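Local coordinates for protein DNA polymerase (Pyrobaculum calidifontis, PDB 5MDN) that probably catalyses template-directed DNA synthesis, adding deoxyribonucleotides from their triphosphates to a growing DNA chain with release of diphosphate, at residues 115-120 / 378-383; 169-174 / 334-339; 417-422 / 574-579; 627-632 / 749-754. One frame throughout, in Å; residues are numbered along the deposited sequence.

Interaction 1 of 4, residues 115-120 / 378-383; sequences YYMRYM and LLRYAY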
# COMPACT_ATOMS: atom_id res chain seq x y z
N TYR A 115 12.88 12.99 -12.33
CA TYR A 115 14.11 12.89 -13.10
C TYR A 115 14.78 11.53 -12.93
O TYR A 115 15.15 10.88 -13.92
CB TYR A 115 15.05 14.03 -12.71
CG TYR A 115 16.37 14.03 -13.44
CD1 TYR A 115 16.43 14.20 -14.81
CD2 TYR A 115 17.57 13.91 -12.74
CE1 TYR A 115 17.64 14.22 -15.48
CE2 TYR A 115 18.78 13.93 -13.41
CZ TYR A 115 18.81 14.09 -14.77
OH TYR A 115 20.02 14.11 -15.43
N TYR A 116 14.97 11.07 -11.69
CA TYR A 116 15.71 9.82 -11.50
C TYR A 116 14.91 8.60 -11.94
O TYR A 116 15.51 7.54 -12.20
CB TYR A 116 16.17 9.67 -10.05
CG TYR A 116 15.10 9.43 -9.02
CD1 TYR A 116 14.23 10.44 -8.63
CD2 TYR A 116 14.98 8.19 -8.40
CE1 TYR A 116 13.26 10.22 -7.67
CE2 TYR A 116 14.01 7.96 -7.44
CZ TYR A 116 13.15 8.98 -7.08
OH TYR A 116 12.19 8.75 -6.13
N MET A 117 13.58 8.70 -12.04
CA MET A 117 12.81 7.64 -12.69
C MET A 117 12.95 7.71 -14.21
O MET A 117 12.99 6.67 -14.88
CB MET A 117 11.34 7.73 -12.29
CG MET A 117 11.05 7.32 -10.85
SD MET A 117 11.51 5.62 -10.50
CE MET A 117 10.50 4.74 -11.70
N ARG A 118 13.01 8.92 -14.76
CA ARG A 118 13.29 9.09 -16.18
C ARG A 118 14.59 8.40 -16.57
O ARG A 118 14.67 7.73 -17.61
CB ARG A 118 13.36 10.59 -16.52
CG ARG A 118 13.55 10.91 -17.99
CD ARG A 118 12.24 10.88 -18.76
NE ARG A 118 11.93 9.57 -19.30
CZ ARG A 118 10.83 9.28 -19.98
NH1 ARG A 118 9.93 10.23 -20.20
NH2 ARG A 118 10.63 8.05 -20.44
N TYR A 119 15.64 8.57 -15.76
CA TYR A 119 16.94 7.98 -16.07
C TYR A 119 16.86 6.46 -16.09
O TYR A 119 17.33 5.82 -17.04
CB TYR A 119 17.98 8.45 -15.05
CG TYR A 119 19.34 7.84 -15.26
CD1 TYR A 119 20.24 8.39 -16.17
CD2 TYR A 119 19.74 6.71 -14.55
CE1 TYR A 119 21.49 7.83 -16.36
CE2 TYR A 119 20.98 6.15 -14.74
CZ TYR A 119 21.86 6.71 -15.64
OH TYR A 119 23.10 6.15 -15.83
N MET A 120 16.28 5.86 -15.05
CA MET A 120 16.25 4.40 -14.97
C MET A 120 15.39 3.80 -16.07
O MET A 120 15.71 2.72 -16.59
CB MET A 120 15.77 3.95 -13.59
CG MET A 120 16.75 4.28 -12.47
SD MET A 120 16.34 3.53 -10.88
CE MET A 120 14.64 4.05 -10.69
N LEU A 378 3.93 0.64 -16.93
CA LEU A 378 3.54 0.91 -18.31
C LEU A 378 4.41 1.99 -18.94
O LEU A 378 4.68 1.93 -20.15
CB LEU A 378 2.07 1.30 -18.37
CG LEU A 378 1.08 0.20 -17.96
CD1 LEU A 378 -0.35 0.70 -18.05
CD2 LEU A 378 1.28 -1.05 -18.80
N LEU A 379 4.86 2.98 -18.15
CA LEU A 379 5.80 3.96 -18.68
C LEU A 379 7.10 3.31 -19.10
O LEU A 379 7.70 3.69 -20.11
CB LEU A 379 6.08 5.04 -17.63
CG LEU A 379 5.02 6.08 -17.28
CD1 LEU A 379 5.59 7.01 -16.24
CD2 LEU A 379 4.58 6.84 -18.52
N ARG A 380 7.56 2.31 -18.33
CA ARG A 380 8.78 1.61 -18.69
C ARG A 380 8.59 0.79 -19.96
O ARG A 380 9.46 0.80 -20.84
CB ARG A 380 9.22 0.71 -17.53
CG ARG A 380 10.69 0.33 -17.54
CD ARG A 380 11.06 -0.45 -16.29
NE ARG A 380 11.39 0.43 -15.17
CZ ARG A 380 12.63 0.70 -14.77
NH1 ARG A 380 13.66 0.15 -15.39
NH2 ARG A 380 12.83 1.51 -13.74
N TYR A 381 7.47 0.09 -20.07
CA TYR A 381 7.16 -0.64 -21.30
C TYR A 381 6.96 0.31 -22.47
O TYR A 381 7.41 0.04 -23.59
CB TYR A 381 5.92 -1.51 -21.11
CG TYR A 381 6.21 -2.87 -20.50
CD1 TYR A 381 6.63 -3.93 -21.29
CD2 TYR A 381 6.06 -3.09 -19.14
CE1 TYR A 381 6.89 -5.17 -20.74
CE2 TYR A 381 6.32 -4.33 -18.58
CZ TYR A 381 6.74 -5.37 -19.39
OH TYR A 381 7.00 -6.60 -18.84
N ALA A 382 6.26 1.43 -22.24
CA ALA A 382 6.02 2.39 -23.32
C ALA A 382 7.31 2.92 -23.92
O ALA A 382 7.36 3.22 -25.12
CB ALA A 382 5.16 3.54 -22.81
N TYR A 383 8.37 3.05 -23.11
CA TYR A 383 9.64 3.55 -23.64
C TYR A 383 10.26 2.55 -24.60
O TYR A 383 10.59 2.89 -25.74
CB TYR A 383 10.60 3.88 -22.50
CG TYR A 383 11.93 4.40 -23.01
CD1 TYR A 383 12.04 5.69 -23.52
CD2 TYR A 383 13.05 3.59 -23.02
CE1 TYR A 383 13.24 6.16 -24.00
CE2 TYR A 383 14.26 4.05 -23.50
CZ TYR A 383 14.35 5.34 -23.99
OH TYR A 383 15.55 5.81 -24.47

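Interaction 2 of 4, residues 169-174 / 334-339; sequences DIEVYN and LDDVRS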
# COMPACT_ATOMS: atom_id res chain seq x y z
N ASP A 169 11.58 0.58 16.32
CA ASP A 169 10.30 1.01 16.88
C ASP A 169 10.57 2.08 17.92
O ASP A 169 11.63 2.09 18.57
CB ASP A 169 9.55 -0.17 17.51
CG ASP A 169 8.11 0.16 17.83
OD1 ASP A 169 7.31 0.33 16.89
OD2 ASP A 169 7.78 0.25 19.03
N ILE A 170 9.62 3.00 18.09
CA ILE A 170 9.74 4.07 19.07
C ILE A 170 8.46 4.15 19.89
O ILE A 170 7.39 3.69 19.49
CB ILE A 170 10.03 5.44 18.42
CG1 ILE A 170 8.75 6.03 17.81
CG2 ILE A 170 11.12 5.33 17.37
CD1 ILE A 170 8.91 7.44 17.30
N GLU A 171 8.59 4.74 21.08
CA GLU A 171 7.45 5.15 21.88
C GLU A 171 7.71 6.54 22.45
O GLU A 171 8.81 6.83 22.93
CB GLU A 171 7.16 4.16 23.01
CG GLU A 171 6.60 2.82 22.53
CD GLU A 171 5.29 2.96 21.76
OE1 GLU A 171 4.56 3.96 21.98
OE2 GLU A 171 4.99 2.08 20.93
N VAL A 172 6.69 7.39 22.39
CA VAL A 172 6.81 8.81 22.71
C VAL A 172 5.92 9.10 23.91
O VAL A 172 4.79 8.59 23.98
CB VAL A 172 6.45 9.69 21.50
CG1 VAL A 172 6.35 11.15 21.91
CG2 VAL A 172 7.46 9.51 20.38
N TYR A 173 6.40 9.95 24.82
CA TYR A 173 5.76 10.27 26.10
C TYR A 173 4.25 10.42 26.01
O TYR A 173 3.52 9.60 26.59
CB TYR A 173 6.39 11.55 26.65
CG TYR A 173 6.07 11.83 28.10
CD1 TYR A 173 6.43 10.93 29.09
CD2 TYR A 173 5.42 13.00 28.48
CE1 TYR A 173 6.15 11.17 30.42
CE2 TYR A 173 5.14 13.25 29.80
CZ TYR A 173 5.50 12.34 30.77
OH TYR A 173 5.21 12.59 32.09
N ASN A 174 3.76 11.47 25.35
CA ASN A 174 2.35 11.64 24.99
C ASN A 174 1.42 11.80 26.20
O ASN A 174 0.22 11.51 26.11
CB ASN A 174 1.88 10.50 24.06
CG ASN A 174 1.13 9.38 24.77
OD1 ASN A 174 0.00 9.04 24.40
ND2 ASN A 174 1.74 8.79 25.79
N LEU A 334 9.94 -4.24 22.86
CA LEU A 334 10.67 -5.35 22.23
C LEU A 334 9.74 -6.23 21.40
O LEU A 334 10.11 -6.67 20.31
CB LEU A 334 11.39 -6.19 23.27
CG LEU A 334 12.79 -5.78 23.76
CD1 LEU A 334 13.71 -5.52 22.58
CD2 LEU A 334 12.75 -4.59 24.69
N ASP A 335 8.53 -6.50 21.91
CA ASP A 335 7.58 -7.28 21.13
C ASP A 335 7.15 -6.54 19.87
O ASP A 335 6.81 -7.18 18.87
CB ASP A 335 6.36 -7.63 21.99
CG ASP A 335 6.68 -8.70 23.02
OD1 ASP A 335 7.64 -9.47 22.81
OD2 ASP A 335 5.96 -8.78 24.05
N ASP A 336 7.14 -5.21 19.90
CA ASP A 336 6.89 -4.44 18.69
C ASP A 336 7.98 -4.67 17.65
O ASP A 336 7.69 -5.06 16.51
CB ASP A 336 6.77 -2.95 19.03
CG ASP A 336 5.40 -2.57 19.57
OD1 ASP A 336 4.44 -3.31 19.30
OD2 ASP A 336 5.30 -1.53 20.24
N VAL A 337 9.23 -4.43 18.03
CA VAL A 337 10.33 -4.51 17.06
C VAL A 337 10.57 -5.95 16.63
O VAL A 337 10.97 -6.20 15.48
CB VAL A 337 11.60 -3.86 17.63
CG1 VAL A 337 12.20 -4.69 18.76
CG2 VAL A 337 12.62 -3.62 16.53
N ARG A 338 10.35 -6.93 17.52
CA ARG A 338 10.47 -8.32 17.11
C ARG A 338 9.39 -8.71 16.11
O ARG A 338 9.64 -9.47 15.18
CB ARG A 338 10.43 -9.24 18.34
CG ARG A 338 11.77 -9.36 19.05
CD ARG A 338 11.61 -9.59 20.55
NE ARG A 338 12.72 -10.36 21.10
CZ ARG A 338 13.01 -10.42 22.40
NH1 ARG A 338 12.28 -9.75 23.28
NH2 ARG A 338 14.04 -11.15 22.81
N SER A 339 8.17 -8.19 16.30
CA SER A 339 7.12 -8.41 15.31
C SER A 339 7.44 -7.69 14.00
O SER A 339 7.18 -8.22 12.92
CB SER A 339 5.77 -7.94 15.87
OG SER A 339 5.38 -8.73 16.97

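Interaction 3 of 4, residues 417-422 / 574-579; sequences LVLDFS and RLVKYV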
# COMPACT_ATOMS: atom_id res chain seq x y z
N LEU A 417 -15.76 -22.50 -0.27
CA LEU A 417 -14.53 -22.24 -1.01
C LEU A 417 -14.70 -20.96 -1.83
O LEU A 417 -15.73 -20.75 -2.47
CB LEU A 417 -14.18 -23.40 -1.94
CG LEU A 417 -13.92 -24.77 -1.30
CD1 LEU A 417 -13.46 -25.77 -2.36
CD2 LEU A 417 -12.89 -24.66 -0.20
N VAL A 418 -13.67 -20.12 -1.79
CA VAL A 418 -13.62 -18.90 -2.60
C VAL A 418 -12.68 -19.15 -3.77
O VAL A 418 -11.49 -19.44 -3.58
CB VAL A 418 -13.17 -17.69 -1.77
CG1 VAL A 418 -13.08 -16.45 -2.65
CG2 VAL A 418 -14.12 -17.46 -0.61
N LEU A 419 -13.20 -19.04 -4.99
CA LEU A 419 -12.43 -19.28 -6.20
C LEU A 419 -11.97 -17.95 -6.78
O LEU A 419 -12.77 -17.04 -6.97
CB LEU A 419 -13.25 -20.06 -7.22
CG LEU A 419 -13.70 -21.46 -6.79
CD1 LEU A 419 -14.73 -22.04 -7.74
CD2 LEU A 419 -12.50 -22.38 -6.66
N ASP A 420 -10.67 -17.86 -7.06
CA ASP A 420 -10.06 -16.63 -7.56
C ASP A 420 -10.21 -16.56 -9.08
O ASP A 420 -9.77 -17.47 -9.79
CB ASP A 420 -8.59 -16.56 -7.16
CG ASP A 420 -8.00 -15.17 -7.34
OD1 ASP A 420 -8.74 -14.26 -7.79
OD2 ASP A 420 -6.81 -14.99 -7.04
N PHE A 421 -10.84 -15.49 -9.57
CA PHE A 421 -11.03 -15.26 -11.00
C PHE A 421 -10.22 -14.08 -11.51
O PHE A 421 -10.56 -13.51 -12.56
CB PHE A 421 -12.51 -15.06 -11.31
CG PHE A 421 -13.25 -16.34 -11.58
CD1 PHE A 421 -13.76 -17.10 -10.55
CD2 PHE A 421 -13.46 -16.77 -12.89
CE1 PHE A 421 -14.45 -18.27 -10.80
CE2 PHE A 421 -14.15 -17.94 -13.14
CZ PHE A 421 -14.64 -18.69 -12.10
N SER A 422 -9.17 -13.67 -10.79
CA SER A 422 -8.45 -12.45 -11.15
C SER A 422 -7.67 -12.60 -12.46
O SER A 422 -7.51 -11.62 -13.19
CB SER A 422 -7.51 -12.04 -10.02
OG SER A 422 -8.24 -11.64 -8.87
N ARG A 574 -13.86 -30.47 -10.93
CA ARG A 574 -14.35 -30.50 -12.31
C ARG A 574 -14.76 -29.12 -12.79
O ARG A 574 -14.60 -28.81 -13.98
CB ARG A 574 -15.53 -31.47 -12.40
CG ARG A 574 -15.19 -32.88 -11.97
CD ARG A 574 -16.27 -33.88 -12.33
NE ARG A 574 -16.26 -35.00 -11.40
CZ ARG A 574 -17.02 -35.07 -10.31
NH1 ARG A 574 -17.84 -34.08 -10.01
NH2 ARG A 574 -16.95 -36.13 -9.51
N LEU A 575 -15.29 -28.28 -11.90
CA LEU A 575 -15.59 -26.90 -12.27
C LEU A 575 -14.32 -26.12 -12.60
O LEU A 575 -14.29 -25.34 -13.55
CB LEU A 575 -16.37 -26.21 -11.15
CG LEU A 575 -16.69 -24.73 -11.38
CD1 LEU A 575 -17.52 -24.55 -12.65
CD2 LEU A 575 -17.41 -24.13 -10.18
N VAL A 576 -13.26 -26.32 -11.81
CA VAL A 576 -12.00 -25.63 -12.07
C VAL A 576 -11.37 -26.14 -13.36
O VAL A 576 -10.90 -25.36 -14.19
CB VAL A 576 -11.05 -25.80 -10.87
CG1 VAL A 576 -9.68 -25.22 -11.20
CG2 VAL A 576 -11.63 -25.14 -9.63
N LYS A 577 -11.35 -27.46 -13.54
CA LYS A 577 -10.81 -28.03 -14.77
C LYS A 577 -11.65 -27.64 -15.98
O LYS A 577 -11.13 -27.57 -17.10
CB LYS A 577 -10.70 -29.55 -14.63
CG LYS A 577 -9.70 -30.20 -15.57
CD LYS A 577 -9.45 -31.65 -15.18
CE LYS A 577 -8.32 -32.25 -16.00
NZ LYS A 577 -7.74 -33.45 -15.33
N TYR A 578 -12.95 -27.39 -15.78
CA TYR A 578 -13.80 -26.91 -16.87
C TYR A 578 -13.35 -25.54 -17.34
O TYR A 578 -13.19 -25.31 -18.55
CB TYR A 578 -15.26 -26.88 -16.41
CG TYR A 578 -16.19 -26.10 -17.31
CD1 TYR A 578 -16.69 -26.66 -18.48
CD2 TYR A 578 -16.60 -24.82 -16.97
CE1 TYR A 578 -17.55 -25.95 -19.30
CE2 TYR A 578 -17.46 -24.10 -17.79
CZ TYR A 578 -17.93 -24.67 -18.95
OH TYR A 578 -18.79 -23.96 -19.76
N VAL A 579 -13.14 -24.60 -16.41
CA VAL A 579 -12.79 -23.23 -16.79
C VAL A 579 -11.45 -23.19 -17.50
O VAL A 579 -11.24 -22.36 -18.39
CB VAL A 579 -12.80 -22.32 -15.54
CG1 VAL A 579 -12.52 -20.88 -15.92
CG2 VAL A 579 -14.14 -22.42 -14.82

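Interaction 4 of 4, residues 627-632 / 749-754; sequences CELAKE and KQVIPA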
# COMPACT_ATOMS: atom_id res chain seq x y z
N CYS A 627 -16.40 3.18 21.15
CA CYS A 627 -15.37 2.91 22.14
C CYS A 627 -14.75 1.54 21.88
O CYS A 627 -15.24 0.74 21.08
CB CYS A 627 -15.96 2.96 23.55
SG CYS A 627 -17.21 1.69 23.88
N GLU A 628 -13.64 1.27 22.58
CA GLU A 628 -12.93 0.02 22.36
C GLU A 628 -13.65 -1.18 22.95
O GLU A 628 -13.35 -2.32 22.58
CB GLU A 628 -11.51 0.11 22.92
CG GLU A 628 -10.67 1.20 22.27
CD GLU A 628 -10.46 0.96 20.79
OE1 GLU A 628 -10.26 -0.21 20.40
OE2 GLU A 628 -10.50 1.94 20.01
N LEU A 629 -14.60 -0.96 23.86
CA LEU A 629 -15.44 -2.06 24.32
C LEU A 629 -16.44 -2.47 23.24
O LEU A 629 -16.70 -3.66 23.05
CB LEU A 629 -16.17 -1.67 25.61
CG LEU A 629 -17.14 -2.71 26.17
CD1 LEU A 629 -16.41 -4.02 26.45
CD2 LEU A 629 -17.82 -2.20 27.43
N ALA A 630 -17.01 -1.49 22.53
CA ALA A 630 -17.90 -1.81 21.42
C ALA A 630 -17.17 -2.58 20.33
O ALA A 630 -17.75 -3.47 19.69
CB ALA A 630 -18.50 -0.52 20.85
N LYS A 631 -15.90 -2.25 20.09
CA LYS A 631 -15.10 -3.01 19.13
C LYS A 631 -14.88 -4.44 19.61
O LYS A 631 -14.96 -5.39 18.82
CB LYS A 631 -13.76 -2.31 18.90
CG LYS A 631 -13.86 -0.94 18.26
CD LYS A 631 -13.29 -0.95 16.84
CE LYS A 631 -12.99 0.46 16.36
NZ LYS A 631 -11.95 1.12 17.20
N GLU A 632 -14.59 -4.61 20.90
CA GLU A 632 -14.41 -5.95 21.46
C GLU A 632 -15.68 -6.78 21.32
O GLU A 632 -15.61 -7.97 20.98
CB GLU A 632 -14.00 -5.85 22.93
CG GLU A 632 -13.61 -7.17 23.58
CD GLU A 632 -12.40 -7.81 22.92
OE1 GLU A 632 -11.51 -7.07 22.45
OE2 GLU A 632 -12.34 -9.06 22.88
N LYS A 749 -26.74 2.63 23.57
CA LYS A 749 -26.52 3.16 22.23
C LYS A 749 -25.26 2.66 21.54
O LYS A 749 -24.96 3.14 20.44
CB LYS A 749 -26.54 4.70 22.25
CG LYS A 749 -25.53 5.39 23.13
CD LYS A 749 -25.86 6.87 23.19
CE LYS A 749 -25.77 7.54 21.83
NZ LYS A 749 -24.36 7.71 21.38
N GLN A 750 -24.53 1.70 22.12
CA GLN A 750 -23.43 1.08 21.37
C GLN A 750 -23.22 -0.41 21.63
O GLN A 750 -23.11 -1.17 20.67
CB GLN A 750 -22.11 1.83 21.52
CG GLN A 750 -22.01 2.84 20.40
CD GLN A 750 -22.59 2.26 19.10
OE1 GLN A 750 -22.18 1.20 18.63
NE2 GLN A 750 -23.58 2.95 18.54
N VAL A 751 -23.16 -0.86 22.89
CA VAL A 751 -22.86 -2.27 23.12
C VAL A 751 -23.94 -3.14 22.50
O VAL A 751 -23.65 -4.19 21.91
CB VAL A 751 -22.68 -2.55 24.62
CG1 VAL A 751 -22.74 -4.05 24.90
CG2 VAL A 751 -21.35 -2.00 25.11
N ILE A 752 -25.20 -2.72 22.60
CA ILE A 752 -26.28 -3.43 21.91
C ILE A 752 -26.19 -3.14 20.41
O ILE A 752 -26.18 -4.10 19.62
CB ILE A 752 -27.66 -3.08 22.50
CG1 ILE A 752 -28.06 -4.07 23.59
CG2 ILE A 752 -28.74 -3.07 21.41
CD1 ILE A 752 -27.07 -4.19 24.73
N PRO A 753 -26.12 -1.88 19.95
CA PRO A 753 -26.01 -1.65 18.49
C PRO A 753 -24.80 -2.28 17.84
O PRO A 753 -24.87 -2.65 16.66
CB PRO A 753 -25.98 -0.11 18.38
CG PRO A 753 -26.71 0.34 19.57
CD PRO A 753 -26.35 -0.61 20.66
N ALA A 754 -23.67 -2.41 18.54
CA ALA A 754 -22.52 -3.09 17.95
C ALA A 754 -22.84 -4.56 17.70
O ALA A 754 -22.51 -5.10 16.64
CB ALA A 754 -21.29 -2.94 18.84

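Interaction 1 of 4, residues 115-120 / 378-383
Met120 and Arg380 meet in a crossing helix pair that joins helix 115-123, which follows strand 105-109 of an N-terminal antiparallel sheet, to helix 370-384, ahead of the palm strands. The axes of 115-120 and 378-383 cross at -45° and pass 11.0 Å apart, too far for backbone packing. Long side chains therefore span the gap, and just 171 Å² is buried between the segments.

The aliphatic and sulfur-bearing groups gather round the guanidinium of Arg380. Its chain is extended to CD and bends at chi3 (-85°), which lays the flat group beside the last turn of 115-120. There Arg380 NH2 lies 3.8 Å from Met120 CB, while Met117 CE approaches the guanidinium at its edge, 4.5 Å from Arg380 NH2.

Polar partners fix this group from outside the two segments: NH1 donates a hydrogen bond to Val125 O, and NH2 makes a weak one to Gly359 O. The carbonyl oxygen of Met120 is also close, with O 3.5 Å from Arg380 NH1. A leucine in place of Arg380 would probably leave Val125 O without this donor and open a gap beside Met120 CB. The Met120 side chain is about 9 Å from a bound magnesium ion, and that of Met117 about 8 Å from the side chain of its ligand Asp363.

A second contact is plain van der Waals touching between Arg118 and Tyr383. Arg118 is held by salt bridges to Glu110 and Asp122, and its guanidinium plane is inclined 54° to the Tyr383 ring, Arg118 NH2 coming 4.1 Å from Tyr383 CD1.

Interaction 2 of 4, residues 169-174 / 334-339
Asp169 and Asp336 turn their side chains toward each other across a strand-helix contact of the exonuclease domain, which has the RNase H-like fold. The Asp-Ile-Glu sequence of 169-171 matches the first exonuclease motif of family B polymerases, and Asp336 probably represents the third.

Acidic groups dominate the contact. Asp169 OD2 and Asp336 OD2 are 3.3 Å apart, two acceptors with no hydrogen bond between them, and their carboxylate planes are inclined by 61°. Asp169 OD2 also lies 3.4 Å from Asp336 CB. Glu171 brings a third carboxylate through a bend at chi2 (-59°), which places Glu171 OE2 3.7 Å from Asp336 OD2. Such a cluster suits a cation: a magnesium ion lies about 3 Å from the Asp169 side chain, and Asp169 and Asp236 are both known magnesium ligands. The other oxygen of Asp336, OD1, is engaged by Arg308 in a salt bridge that helps to position the carboxylate. An alanine at Asp169 would lack the carboxylate and would probably leave the magnesium short of a ligand, with a gap in front of Asp336 CB.

Apolar packing is slight, Asp169 CB resting 4.2 Å from Val337 CB. Within the helix, Ser339 OG bonds back one turn to Asp335 O, which also accepts from Ser339 N.

Strand 165-172 runs in the middle of a five-stranded mixed sheet, between 186-193 and 226-229, and segment 334-339 of helix 326-356 runs at 149° to strand 169-172. Val337 reaches Ala190 on strand 186-193, whereas Ile170, directed away from the helix, packs on Phe235 of helix 232-247.

Interaction 3 of 4, residues 417-422 / 574-579
Asp420 OD1 accepts two hydrogen bonds where strand 416-420 ends: one from Ser422 OG at 2.9 Å, using the syn lone pair, and one from Ser422 N at 3.1 Å, which arrives from above the carboxylate plane. The second closes an Asx turn, and together they tie the carboxylate to the turn that follows the strand. The Asp-Phe-Ser sequence here is consistent with motif A of family B polymerases, found in the palm.

While Asp420 takes no part in the contact with 574-579, its neighbours on the chain, Leu419 and Phe421, make an entirely apolar one with that helix. Leu419 points toward the helix and divides its two methyls between consecutive residues: Leu419 CD1 lies 4.2 Å from Leu575 CD2, and Leu419 CD2 lies 4.1 Å from Val576 CG2. This fork straddles Leu575 and Val576. One turn farther along, Val579 meets the Phe421 ring, with Val579 CG1 4.4 Å from Phe421 CE2. Phe421 CB does not aim at the helix; a chi1 of -88° brings the ring round to it. No polar bond crosses between the segments.

Strand 416-420 lies between 563-567 and 588-593 in the antiparallel palm sheet, and helix 572-583 packs against this sheet. Helix 528-551 joins the same apolar layer, setting Leu542 on Phe421 and Val545 on both Leu575 and Val579, while Leu564 and Val589 flank Leu419 from the adjacent strands.

Interaction 4 of 4, residues 627-632 / 749-754
Leu629 sends CG away from its own backbone nitrogen (chi1 178°) and then turns at chi2 (58°), which carries Leu629 CD2 to within 4.2 Å of Val751 CG2. Beside this methyl contact the two helices meet through small residues. Ala630 points its CB at helix 743-756, where it lies 4.2 Å from Ala754 CB and 4.4 Å from Gln750 CB. Ala754 CB also rests against the backbone, 3.7 Å from Ala630 O. The segment axes run 8.9 Å apart, near enough for Ala630 and Ala754 to touch, at 18°.

The first helix starts right at the contact: Cys627 is its N-cap, with SG accepting a capping hydrogen bond from Ala630 N. On the side turned away, Lys631 NZ forms a salt bridge to Glu628 OE2. The partner helix has a wider pi-type turn at 749-751 and lacks the usual bonds at Gln750 and Pro753, the latter having no N-H to give.

Helix 647-666 adds to the packing, Val661 touching Val751 and Arg664 touching Leu629. Near-parallel packing of helices late in the chain is consistent with the largely helical thumb domain of family B DNA polymerases.

The four contacts are separate, none touching another, and they lie in different parts of the polymerase. Interaction 2 is at the exonuclease metal site, with a magnesium ion about 3 Å from one of its side chains, whereas interaction 1 lies about 8 Å, side chain to side chain, from Asp7 and Asp363, which bind another magnesium. Their centres are 38 Å apart, on opposite sides of the chain's centre, although the chain forms interaction 2 between the two segments of interaction 1. Interactions 3 and 4, in the palm and probable thumb, have centres 39 Å apart. Of the other three, interaction 4 comes nearest to interaction 2, about 13 Å between nearest atoms.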